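Local coordinates for cystathionine beta-lyase family protein, YNBB B.subtilis ortholog (Clostridium acetobutylicum, PDB 3HVY), which probably acts as a pyridoxal-phosphate-dependent carbon-sulfur lyase of the methionine gamma-lyase family, with a putative role in aluminium resistance, at residues Leu28-Lys33 with Cys311-Glu316; Lys36-Ile41 with Val300-Val305; Pro96-Val99 with His103-Gly106; Gly234-Ala239 with Glu261-Gln266. All blocks are in the same frame, centred on the assembly; numbering follows the deposited sequence.

Interaction 1: Leu28-Lys33 with Cys311-Glu316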
loop_
_atom_site.group_PDB
_atom_site.type_symbol
_atom_site.label_atom_id
_atom_site.label_comp_id
_atom_site.label_asym_id
_atom_site.label_seq_id
_atom_site.Cartn_x
_atom_site.Cartn_y
_atom_site.Cartn_z
ATOM N N LEU D 28 -19.308 -4.704 -37.101
ATOM C CA LEU D 28 -19.597 -5.635 -36.028
ATOM C C LEU D 28 -20.065 -6.958 -36.616
ATOM O O LEU D 28 -19.591 -8.039 -36.227
ATOM C CB LEU D 28 -20.606 -5.042 -35.043
ATOM C CG LEU D 28 -20.645 -5.760 -33.685
ATOM C CD1 LEU D 28 -19.324 -5.479 -32.902
ATOM C CD2 LEU D 28 -21.885 -5.346 -32.854
ATOM N N ASN D 29 -20.958 -6.895 -37.594
ATOM C CA ASN D 29 -21.384 -8.142 -38.248
ATOM C C ASN D 29 -20.237 -8.848 -38.917
ATOM O O ASN D 29 -20.132 -10.033 -38.864
ATOM C CB ASN D 29 -22.460 -7.865 -39.296
ATOM C CG ASN D 29 -23.774 -7.502 -38.657
ATOM O OD1 ASN D 29 -24.069 -7.975 -37.546
ATOM N ND2 ASN D 29 -24.564 -6.645 -39.326
ATOM N N ASP D 30 -19.386 -8.101 -39.593
ATOM C CA ASP D 30 -18.273 -8.691 -40.310
ATOM C C ASP D 30 -17.300 -9.425 -39.430
ATOM O O ASP D 30 -16.659 -10.390 -39.868
ATOM C CB ASP D 30 -17.508 -7.608 -41.086
ATOM C CG ASP D 30 -18.269 -7.076 -42.299
ATOM O OD1 ASP D 30 -19.269 -7.682 -42.679
ATOM O OD2 ASP D 30 -17.828 -6.060 -42.917
ATOM N N VAL D 31 -17.123 -8.972 -38.196
ATOM C CA VAL D 31 -16.112 -9.599 -37.326
ATOM C C VAL D 31 -16.650 -10.647 -36.365
ATOM O O VAL D 31 -15.897 -11.207 -35.565
ATOM C CB VAL D 31 -15.327 -8.556 -36.492
ATOM C CG1 VAL D 31 -14.628 -7.521 -37.400
ATOM C CG2 VAL D 31 -16.181 -7.865 -35.450
ATOM N N GLU D 32 -17.934 -10.949 -36.451
ATOM C CA GLU D 32 -18.525 -11.916 -35.510
ATOM C C GLU D 32 -17.882 -13.308 -35.552
ATOM O O GLU D 32 -17.653 -13.899 -34.505
ATOM C CB GLU D 32 -20.021 -12.021 -35.695
ATOM C CG GLU D 32 -20.764 -12.653 -34.493
ATOM N N LYS D 33 -17.573 -13.838 -36.722
ATOM C CA LYS D 33 -16.904 -15.145 -36.797
ATOM C C LYS D 33 -15.490 -15.100 -36.201
ATOM O O LYS D 33 -15.054 -16.059 -35.554
ATOM C CB LYS D 33 -16.869 -15.694 -38.244
ATOM N N CYS D 311 -11.396 -2.596 -34.850
ATOM C CA CYS D 311 -10.769 -1.387 -35.417
ATOM C C CYS D 311 -10.310 -1.610 -36.885
ATOM O O CYS D 311 -10.563 -0.786 -37.772
ATOM C CB CYS D 311 -9.590 -0.974 -34.540
ATOM S SG CYS D 311 -8.701 0.479 -35.158
ATOM N N ALA D 312 -9.557 -2.689 -37.119
ATOM C CA ALA D 312 -9.132 -3.117 -38.443
ATOM C C ALA D 312 -10.290 -3.087 -39.461
ATOM O O ALA D 312 -10.140 -2.558 -40.546
ATOM C CB ALA D 312 -8.520 -4.590 -38.378
ATOM N N ARG D 313 -11.417 -3.725 -39.123
ATOM C CA ARG D 313 -12.531 -3.786 -40.063
ATOM C C ARG D 313 -13.201 -2.448 -40.270
ATOM O O ARG D 313 -13.397 -2.047 -41.419
ATOM C CB ARG D 313 -13.587 -4.816 -39.697
ATOM C CG ARG D 313 -14.638 -4.988 -40.776
ATOM C CD ARG D 313 -14.023 -5.237 -42.147
ATOM N NE ARG D 313 -15.015 -5.777 -43.113
ATOM C CZ ARG D 313 -14.786 -6.035 -44.403
ATOM N NH1 ARG D 313 -13.589 -5.808 -44.984
ATOM N NH2 ARG D 313 -15.797 -6.460 -45.152
ATOM N N ILE D 314 -13.521 -1.733 -39.185
ATOM C CA ILE D 314 -14.212 -0.469 -39.359
ATOM C C ILE D 314 -13.348 0.582 -40.083
ATOM O O ILE D 314 -13.850 1.306 -40.925
ATOM C CB ILE D 314 -14.832 0.072 -38.060
ATOM C CG1 ILE D 314 -15.962 1.068 -38.408
ATOM C CG2 ILE D 314 -13.759 0.701 -37.106
ATOM C CD1 ILE D 314 -16.715 1.651 -37.127
HETATM N N MSE D 315 -12.054 0.646 -39.817
HETATM C CA MSE D 315 -11.237 1.653 -40.495
HETATM C C MSE D 315 -11.129 1.263 -41.983
HETATM O O MSE D 315 -11.075 2.105 -42.870
HETATM C CB MSE D 315 -9.864 1.783 -39.831
HETATM C CG MSE D 315 -9.913 2.219 -38.358
HETATM SE SE MSE D 315 -10.850 3.883 -38.137
HETATM C CE MSE D 315 -9.520 5.088 -38.889
ATOM N N GLU D 316 -11.092 -0.035 -42.251
ATOM C CA GLU D 316 -11.107 -0.520 -43.629
ATOM C C GLU D 316 -12.433 -0.166 -44.353
ATOM O O GLU D 316 -12.416 0.330 -45.490
ATOM C CB GLU D 316 -10.871 -2.010 -43.625
ATOM C CG GLU D 316 -10.974 -2.721 -44.923
ATOM C CD GLU D 316 -10.388 -4.089 -44.817
ATOM O OE1 GLU D 316 -10.980 -4.962 -44.140
ATOM O OE2 GLU D 316 -9.300 -4.252 -45.377
#
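Val31 and Arg313 form the close-packed part of this helix-helix contact: methyl CG1 of Val31 lies 3.7 Å from CB of Arg313, and the two side chains run alongside one another in opposite senses. Val31 is buried, and Ile314, next to Arg313 in the chain, packs on Val418, Leu419 and Leu422 of helix 411-422. Beside Val31, Asp30 receives the long arm of Arg313, whose CG swings away from the backbone N (chi1 -173°) before the chain bends at chi2, bringing the guanidinium side-on to the carboxylate. NE and NH2 of Arg313 both grip one oxygen, Asp30 OD2, at 2.8 Å and 3.0 Å. Helices 18-55 and 287-317 thus join apolar packing to a salt bridge at this level of the pair. OD2 lies close to the guanidinium plane, but the carboxylate is turned 55° from it, and both nitrogens arrive from the same face of the acid; the NE bond is the straighter. On the looser side, where Asp30, Arg313 and Glu316 all keep part of their surface exposed, the network continues, with Arg313 NH1 donating to Glu316 OE1 at 2.9 Å within its own helix, and Tyr326 adding a cation-pi partner.

Interaction 2: Lys36-Ile41 with Val300-Val305. With EDO (1,2-ethanediol), chain Y.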
loop_
_atom_site.group_PDB
_atom_site.type_symbol
_atom_site.label_atom_id
_atom_site.label_comp_id
_atom_site.label_asym_id
_atom_site.label_seq_id
_atom_site.Cartn_x
_atom_site.Cartn_y
_atom_site.Cartn_z
ATOM N N LYS D 36 -15.727 -15.253 -32.369
ATOM C CA LYS D 36 -16.011 -16.604 -31.858
ATOM C C LYS D 36 -14.760 -17.457 -31.831
ATOM O O LYS D 36 -14.544 -18.293 -30.937
ATOM C CB LYS D 36 -17.130 -17.300 -32.698
ATOM C CG LYS D 36 -18.515 -16.681 -32.436
ATOM C CD LYS D 36 -19.678 -17.355 -33.204
ATOM N N TYR D 37 -13.909 -17.240 -32.811
ATOM C CA TYR D 37 -12.648 -17.933 -32.856
ATOM C C TYR D 37 -11.793 -17.536 -31.643
ATOM O O TYR D 37 -11.164 -18.392 -31.012
ATOM C CB TYR D 37 -11.956 -17.591 -34.175
ATOM C CG TYR D 37 -10.524 -18.032 -34.278
ATOM C CD1 TYR D 37 -9.501 -17.205 -33.857
ATOM C CD2 TYR D 37 -10.189 -19.267 -34.857
ATOM C CE1 TYR D 37 -8.207 -17.598 -33.971
ATOM C CE2 TYR D 37 -8.907 -19.664 -34.977
ATOM C CZ TYR D 37 -7.911 -18.826 -34.529
ATOM O OH TYR D 37 -6.616 -19.181 -34.641
ATOM N N TYR D 38 -11.732 -16.245 -31.329
ATOM C CA TYR D 38 -10.943 -15.814 -30.157
ATOM C C TYR D 38 -11.512 -16.300 -28.846
ATOM O O TYR D 38 -10.744 -16.548 -27.882
ATOM C CB TYR D 38 -10.719 -14.308 -30.137
ATOM C CG TYR D 38 -9.840 -13.897 -31.312
ATOM C CD1 TYR D 38 -8.528 -14.313 -31.404
ATOM C CD2 TYR D 38 -10.360 -13.151 -32.357
ATOM C CE1 TYR D 38 -7.749 -13.962 -32.519
ATOM C CE2 TYR D 38 -9.580 -12.810 -33.461
ATOM C CZ TYR D 38 -8.301 -13.213 -33.542
ATOM O OH TYR D 38 -7.571 -12.899 -34.682
ATOM N N ASP D 39 -12.827 -16.459 -28.791
ATOM C CA ASP D 39 -13.458 -16.977 -27.565
ATOM C C ASP D 39 -12.996 -18.381 -27.231
ATOM O O ASP D 39 -12.948 -18.757 -26.066
ATOM C CB ASP D 39 -14.964 -16.954 -27.690
ATOM C CG ASP D 39 -15.519 -15.574 -27.621
ATOM O OD1 ASP D 39 -14.802 -14.633 -27.226
ATOM O OD2 ASP D 39 -16.695 -15.471 -27.964
ATOM N N GLU D 40 -12.746 -19.165 -28.270
ATOM C CA GLU D 40 -12.235 -20.552 -28.142
ATOM C C GLU D 40 -10.846 -20.582 -27.539
ATOM O O GLU D 40 -10.555 -21.373 -26.643
ATOM C CB GLU D 40 -12.200 -21.214 -29.503
ATOM C CG GLU D 40 -13.610 -21.420 -30.077
ATOM C CD GLU D 40 -13.575 -21.902 -31.522
ATOM O OE1 GLU D 40 -12.467 -22.185 -32.022
ATOM O OE2 GLU D 40 -14.649 -21.966 -32.146
ATOM N N ILE D 41 -9.997 -19.686 -28.040
ATOM C CA ILE D 41 -8.672 -19.515 -27.493
ATOM C C ILE D 41 -8.731 -18.989 -26.051
ATOM O O ILE D 41 -7.999 -19.468 -25.188
ATOM C CB ILE D 41 -7.841 -18.567 -28.393
ATOM C CG1 ILE D 41 -7.489 -19.262 -29.719
ATOM C CG2 ILE D 41 -6.551 -18.143 -27.693
ATOM C CD1 ILE D 41 -6.716 -18.375 -30.667
ATOM N N VAL D 300 -8.966 -10.257 -20.415
ATOM C CA VAL D 300 -8.666 -8.894 -20.788
ATOM C C VAL D 300 -7.861 -8.801 -22.088
ATOM O O VAL D 300 -8.135 -7.931 -22.933
ATOM C CB VAL D 300 -8.004 -8.141 -19.622
ATOM C CG1 VAL D 300 -7.580 -6.754 -20.070
ATOM C CG2 VAL D 300 -9.046 -8.011 -18.442
ATOM N N THR D 301 -6.936 -9.738 -22.287
ATOM C CA THR D 301 -6.140 -9.785 -23.527
ATOM C C THR D 301 -7.038 -9.916 -24.733
ATOM O O THR D 301 -6.873 -9.164 -25.691
ATOM C CB THR D 301 -5.081 -10.915 -23.489
ATOM O OG1 THR D 301 -4.146 -10.656 -22.436
ATOM C CG2 THR D 301 -4.364 -11.141 -24.820
ATOM N N ILE D 302 -8.087 -10.747 -24.641
ATOM C CA ILE D 302 -8.952 -10.992 -25.750
ATOM C C ILE D 302 -9.933 -9.858 -25.954
ATOM O O ILE D 302 -10.363 -9.617 -27.072
ATOM C CB ILE D 302 -9.604 -12.383 -25.654
ATOM C CG1 ILE D 302 -8.509 -13.465 -25.829
ATOM C CG2 ILE D 302 -10.783 -12.615 -26.732
ATOM C CD1 ILE D 302 -7.875 -13.517 -27.239
ATOM N N GLU D 303 -10.254 -9.114 -24.907
ATOM C CA GLU D 303 -10.991 -7.873 -25.101
ATOM C C GLU D 303 -10.171 -6.915 -25.996
ATOM O O GLU D 303 -10.722 -6.263 -26.890
ATOM C CB GLU D 303 -11.288 -7.186 -23.778
ATOM C CG GLU D 303 -12.240 -7.951 -22.842
ATOM C CD GLU D 303 -13.604 -8.195 -23.471
ATOM O OE1 GLU D 303 -14.317 -7.210 -23.752
ATOM O OE2 GLU D 303 -13.973 -9.381 -23.684
ATOM N N ALA D 304 -8.865 -6.860 -25.769
ATOM C CA ALA D 304 -7.988 -5.947 -26.536
ATOM C C ALA D 304 -7.835 -6.470 -27.971
ATOM O O ALA D 304 -7.875 -5.699 -28.912
ATOM C CB ALA D 304 -6.658 -5.792 -25.835
ATOM N N VAL D 305 -7.723 -7.784 -28.138
ATOM C CA VAL D 305 -7.696 -8.393 -29.449
ATOM C C VAL D 305 -8.965 -8.048 -30.224
ATOM O O VAL D 305 -8.881 -7.613 -31.372
ATOM C CB VAL D 305 -7.447 -9.909 -29.427
ATOM C CG1 VAL D 305 -7.468 -10.496 -30.869
ATOM C CG2 VAL D 305 -6.085 -10.291 -28.737
HETATM C C1 EDO Y . -17.306 -8.678 -25.325
HETATM O O1 EDO Y . -16.746 -7.640 -24.538
HETATM C C2 EDO Y . -16.188 -9.495 -25.925
HETATM O O2 EDO Y . -15.800 -10.620 -25.121
#
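Tyr38 meets two residues of segment 300-305 that lie three positions apart and so almost one helical turn from each other. The first, Ile302, places its methyl CG2 3.8 Å from Tyr38 CB, while its CD1 approaches the ring obliquely. Next comes Glu303, which points elsewhere: its chain, bent at chi2, presents OE1 and OE2 to the two hydroxyls of a 1,2-ethanediol, probably a crystallisation additive, with O1 2.6 Å from Glu303 OE1 and O2 2.6 Å from Glu303 OE2. OE1 also accepts from the backbone N of Phe411. Val305 completes the turn. Its CG1, held opposite the backbone N (chi1 179°), sits 3.8 Å from the centroid of the Tyr38 ring and 8° off the normal, a nearly vertical CH-pi contact. Tyr37 CD1 lies over the centre of the opposite face, so the ring of Tyr38 is sandwiched and its rotation restricted, and its OH is hydrogen-bonded to the backbone N of Arg330. In the fold this is buried packing of helix 18-55 against helix 287-317, tied on one flank by a salt bridge from Asp39 to Lys306, with the loop carrying Lys329 and Arg330 beside it and the second subunit close by.

Interaction 3: Pro96-Val99 with His103-Gly106; sequences PHFV and HAIG
The rings of Phe98 and His103 meet edge to face: the Phe98 ring directs its edge at the imidazole, with planes at 82° and centroids 5.2 Å apart. CD1 of Phe98 stands over the centre of one His103 face, and CG of His103 in turn lies in the plane of the phenyl ring, at its edge. One face of that phenyl ring carries Ala104, whose CB makes a CH-pi contact 4.0 Å from the ring centroid, close to the ring normal but displaced toward the rim. Phe98 therefore fits against two successive residues of the helix, one at its edge and one on its face. At the edge of the imidazole lies the backbone of Val99, where the amide N donates to His103 ND1 at 3.2 Å. The bond is nearly straight, 167° at the hydrogen, although the donor is slightly tilted from the ring plane. With chi1 of His103 at -174°, its CG turns from its own N and carries the imidazole back to this amide. Together the T-shaped pair and the hydrogen bond fix the orientation of the imidazole. Val99 CG2 adds a methyl contact with ND1 of His103 at 3.6 Å. The intervening turn is tied as well, since Asn100 OD1 accepts from the backbone N of His103. This buried loop folds back on the first turns of helix 101-111, in a strand-loop-helix connection consistent with the large domain of PLP enzymes; it follows edge strand 91-95 of the mixed sheet, with Val271 of the third subunit packing on His103 and Ile105 touching strand 214-218.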
loop_
_atom_site.group_PDB
_atom_site.type_symbol
_atom_site.label_atom_id
_atom_site.label_comp_id
_atom_site.label_asym_id
_atom_site.label_seq_id
_atom_site.Cartn_x
_atom_site.Cartn_y
_atom_site.Cartn_z
ATOM N N PRO D 96 7.896 -6.941 -9.285
ATOM C CA PRO D 96 7.432 -5.545 -9.457
ATOM C C PRO D 96 8.644 -4.603 -9.643
ATOM O O PRO D 96 8.525 -3.454 -10.083
ATOM C CB PRO D 96 6.743 -5.258 -8.112
ATOM C CG PRO D 96 7.552 -6.087 -7.138
ATOM C CD PRO D 96 7.803 -7.376 -7.887
ATOM N N HIS D 97 9.823 -5.107 -9.324
ATOM C CA HIS D 97 11.040 -4.310 -9.408
ATOM C C HIS D 97 11.444 -3.916 -10.819
ATOM O O HIS D 97 12.281 -3.001 -10.993
ATOM C CB HIS D 97 12.207 -5.032 -8.734
ATOM C CG HIS D 97 11.900 -5.510 -7.342
ATOM N ND1 HIS D 97 12.529 -5.009 -6.221
ATOM C CD2 HIS D 97 11.017 -6.446 -6.895
ATOM C CE1 HIS D 97 12.028 -5.600 -5.143
ATOM N NE2 HIS D 97 11.119 -6.482 -5.523
ATOM N N PHE D 98 10.977 -4.630 -11.837
ATOM C CA PHE D 98 11.312 -4.217 -13.196
ATOM C C PHE D 98 10.544 -2.913 -13.475
ATOM O O PHE D 98 9.342 -2.822 -13.227
ATOM C CB PHE D 98 10.916 -5.235 -14.227
ATOM C CG PHE D 98 11.710 -6.525 -14.214
ATOM C CD1 PHE D 98 12.990 -6.586 -14.718
ATOM C CD2 PHE D 98 11.117 -7.695 -13.746
ATOM C CE1 PHE D 98 13.659 -7.758 -14.764
ATOM C CE2 PHE D 98 11.808 -8.897 -13.793
ATOM C CZ PHE D 98 13.041 -8.925 -14.282
ATOM N N VAL D 99 11.242 -1.917 -14.003
ATOM C CA VAL D 99 10.669 -0.600 -14.177
ATOM C C VAL D 99 9.833 -0.494 -15.438
ATOM O O VAL D 99 9.002 0.415 -15.533
ATOM C CB VAL D 99 11.759 0.528 -14.126
ATOM C CG1 VAL D 99 12.461 0.520 -12.781
ATOM C CG2 VAL D 99 12.794 0.490 -15.288
ATOM N N HIS D 103 13.450 -3.257 -19.344
ATOM C CA HIS D 103 14.309 -3.654 -18.256
ATOM C C HIS D 103 14.349 -5.166 -18.205
ATOM O O HIS D 103 15.426 -5.740 -18.101
ATOM C CB HIS D 103 13.756 -3.073 -16.955
ATOM C CG HIS D 103 14.613 -3.284 -15.744
ATOM N ND1 HIS D 103 14.287 -2.740 -14.512
ATOM C CD2 HIS D 103 15.780 -3.948 -15.565
ATOM C CE1 HIS D 103 15.194 -3.099 -13.625
ATOM N NE2 HIS D 103 16.119 -3.824 -14.242
ATOM N N ALA D 104 13.197 -5.819 -18.286
ATOM C CA ALA D 104 13.135 -7.298 -18.255
ATOM C C ALA D 104 13.877 -7.920 -19.453
ATOM O O ALA D 104 14.641 -8.873 -19.287
ATOM C CB ALA D 104 11.709 -7.780 -18.230
ATOM N N ILE D 105 13.685 -7.336 -20.631
ATOM C CA ILE D 105 14.329 -7.793 -21.854
ATOM C C ILE D 105 15.834 -7.600 -21.748
ATOM O O ILE D 105 16.601 -8.544 -21.921
ATOM C CB ILE D 105 13.745 -7.098 -23.121
ATOM C CG1 ILE D 105 12.287 -7.570 -23.369
ATOM C CG2 ILE D 105 14.633 -7.383 -24.375
ATOM C CD1 ILE D 105 11.513 -6.636 -24.201
ATOM N N GLY D 106 16.246 -6.396 -21.390
ATOM C CA GLY D 106 17.658 -6.103 -21.144
ATOM C C GLY D 106 18.349 -7.016 -20.142
ATOM O O GLY D 106 19.480 -7.431 -20.374
#

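Interaction 4: Gly234-Ala239 with Glu261-Gln266; sequences GADIIA and EEYVTQ
Apolar contact between Ile237 and Tyr263 joins the start of strand 237-241 to helix 261-271. With chi1 (-176°) and chi2 both trans, the Ile237 chain is fully extended and its CD1 reaches the helix at 3.9 Å from Tyr263 CB. The carbonyl O of Tyr263, 3.7 Å from Ile237 CD1, is a further van der Waals neighbour. Val264 flanks the same methyl group, its N 4.2 Å from Ile237 CD1.

Contacts of the tyrosine ring form a second group. Asp236 CB lies 3.8 Å from Tyr263 CE2, approaching obliquely, while the carbonyl O of Asp236 is in the ring plane at the edge. Carboxylate and ring are turned 67° from each other.

The polar links are indirect. One water joins the two side chains, 2.9 Å from Tyr263 OH and donating weakly to Asp236 OD2. That oxygen has stronger partners inside the fold, the backbone N of Val215 and the guanidinium of Arg207, which hold the carboxylate beside the neighbouring strand. The carbonyl of Tyr263 accepts from Asn112 ND2.

Here a helix packs over a seven-stranded mixed sheet whose strand order, with a single antiparallel strand 255-259 next to 237-241, is that of the large domain of fold-type I pyridoxal phosphate enzymes; strand 237-241 runs on toward Lys244, the residue that carries the cofactor.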
loop_
_atom_site.group_PDB
_atom_site.type_symbol
_atom_site.label_atom_id
_atom_site.label_comp_id
_atom_site.label_asym_id
_atom_site.label_seq_id
_atom_site.Cartn_x
_atom_site.Cartn_y
_atom_site.Cartn_z
ATOM N N GLY D 234 10.006 -23.950 -28.483
ATOM C CA GLY D 234 11.475 -23.988 -28.447
ATOM C C GLY D 234 12.226 -22.784 -27.939
ATOM O O GLY D 234 13.446 -22.776 -27.984
ATOM N N ALA D 235 11.539 -21.739 -27.512
ATOM C CA ALA D 235 12.226 -20.605 -26.969
ATOM C C ALA D 235 12.897 -21.046 -25.668
ATOM O O ALA D 235 12.272 -21.745 -24.856
ATOM C CB ALA D 235 11.226 -19.412 -26.704
ATOM N N ASP D 236 14.145 -20.618 -25.456
ATOM C CA ASP D 236 14.890 -20.886 -24.216
ATOM C C ASP D 236 14.600 -19.903 -23.098
ATOM O O ASP D 236 14.731 -20.220 -21.938
ATOM C CB ASP D 236 16.381 -20.854 -24.493
ATOM C CG ASP D 236 16.830 -22.008 -25.381
ATOM O OD1 ASP D 236 16.462 -23.151 -25.081
ATOM O OD2 ASP D 236 17.537 -21.752 -26.378
ATOM N N ILE D 237 14.228 -18.692 -23.463
ATOM C CA ILE D 237 13.971 -17.658 -22.533
ATOM C C ILE D 237 13.133 -16.586 -23.213
ATOM O O ILE D 237 13.292 -16.284 -24.407
ATOM C CB ILE D 237 15.296 -17.112 -21.914
ATOM C CG1 ILE D 237 15.016 -16.067 -20.837
ATOM C CG2 ILE D 237 16.298 -16.659 -22.983
ATOM C CD1 ILE D 237 16.286 -15.590 -20.034
ATOM N N ILE D 238 12.189 -16.065 -22.445
ATOM C CA ILE D 238 11.292 -14.993 -22.909
ATOM C C ILE D 238 11.223 -13.911 -21.826
ATOM O O ILE D 238 11.600 -14.156 -20.687
ATOM C CB ILE D 238 9.880 -15.509 -23.256
ATOM C CG1 ILE D 238 9.122 -15.997 -22.008
ATOM C CG2 ILE D 238 9.938 -16.624 -24.299
ATOM C CD1 ILE D 238 7.656 -16.372 -22.304
ATOM N N ALA D 239 10.751 -12.719 -22.202
ATOM C CA ALA D 239 10.612 -11.591 -21.288
ATOM C C ALA D 239 9.463 -10.738 -21.731
ATOM O O ALA D 239 9.117 -10.694 -22.948
ATOM C CB ALA D 239 11.890 -10.731 -21.211
ATOM N N GLU D 261 15.994 -22.818 -16.426
ATOM C CA GLU D 261 16.528 -22.363 -15.156
ATOM C C GLU D 261 17.910 -21.714 -15.301
ATOM O O GLU D 261 18.168 -20.705 -14.704
ATOM C CB GLU D 261 16.570 -23.497 -14.153
ATOM C CG GLU D 261 17.002 -23.122 -12.722
ATOM C CD GLU D 261 18.525 -23.066 -12.545
ATOM O OE1 GLU D 261 19.238 -23.914 -13.146
ATOM O OE2 GLU D 261 19.011 -22.179 -11.787
ATOM N N GLU D 262 18.773 -22.283 -16.097
ATOM C CA GLU D 262 20.098 -21.728 -16.262
ATOM C C GLU D 262 20.012 -20.285 -16.734
ATOM O O GLU D 262 20.685 -19.449 -16.198
ATOM C CB GLU D 262 20.902 -22.610 -17.229
ATOM C CG GLU D 262 22.209 -22.040 -17.711
ATOM C CD GLU D 262 22.951 -22.976 -18.689
ATOM O OE1 GLU D 262 22.383 -24.015 -19.115
ATOM O OE2 GLU D 262 24.104 -22.642 -19.056
ATOM N N TYR D 263 19.178 -19.993 -17.737
ATOM C CA TYR D 263 19.141 -18.663 -18.334
ATOM C C TYR D 263 18.342 -17.653 -17.501
ATOM O O TYR D 263 18.720 -16.465 -17.406
ATOM C CB TYR D 263 18.618 -18.751 -19.768
ATOM C CG TYR D 263 19.337 -19.807 -20.587
ATOM C CD1 TYR D 263 20.720 -19.945 -20.513
ATOM C CD2 TYR D 263 18.645 -20.656 -21.438
ATOM C CE1 TYR D 263 21.395 -20.911 -21.267
ATOM C CE2 TYR D 263 19.310 -21.607 -22.229
ATOM C CZ TYR D 263 20.685 -21.740 -22.139
ATOM O OH TYR D 263 21.383 -22.721 -22.901
ATOM N N VAL D 264 17.309 -18.127 -16.806
ATOM C CA VAL D 264 16.533 -17.252 -15.936
ATOM C C VAL D 264 17.426 -16.882 -14.773
ATOM O O VAL D 264 17.526 -15.704 -14.411
ATOM C CB VAL D 264 15.230 -17.929 -15.446
ATOM C CG1 VAL D 264 14.505 -17.024 -14.436
ATOM C CG2 VAL D 264 14.330 -18.231 -16.661
ATOM N N THR D 265 18.111 -17.869 -14.191
ATOM C CA THR D 265 18.984 -17.579 -13.068
ATOM C C THR D 265 20.076 -16.562 -13.416
ATOM O O THR D 265 20.372 -15.654 -12.603
ATOM C CB THR D 265 19.602 -18.828 -12.532
ATOM O OG1 THR D 265 18.563 -19.576 -11.949
ATOM C CG2 THR D 265 20.678 -18.539 -11.449
ATOM N N GLN D 266 20.696 -16.689 -14.590
ATOM C CA GLN D 266 21.711 -15.702 -14.953
ATOM C C GLN D 266 21.136 -14.262 -15.053
ATOM O O GLN D 266 21.821 -13.250 -14.728
ATOM C CB GLN D 266 22.437 -16.080 -16.212
ATOM C CG GLN D 266 23.444 -17.253 -16.102
ATOM C CD GLN D 266 24.479 -17.080 -14.994
ATOM O OE1 GLN D 266 25.221 -16.092 -14.934
ATOM N NE2 GLN D 266 24.530 -18.058 -14.110
HETATM O O HOH W 1 20.221 -23.395 -25.432
#

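In the fold
Interactions 1 and 2 share helices 18-55 and 287-317 and lie about 14 Å apart between centres, at two levels of a helix pair whose members run in broadly opposite directions. Interactions 3 and 4 belong to the seven-stranded sheet and its flanking helices; their centres are about 15 Å apart, and they touch where Ala104 and Ile105 pack on Ala239. Their centres lie about 36 and 38 Å from that of interaction 1. In sequence they come between the two helices, which join early and late parts of the chain, interaction 1 lying far from the sheet that leads to the cofactor lysine. Interactions 3 and 4 border the third subunit, interaction 2 the second.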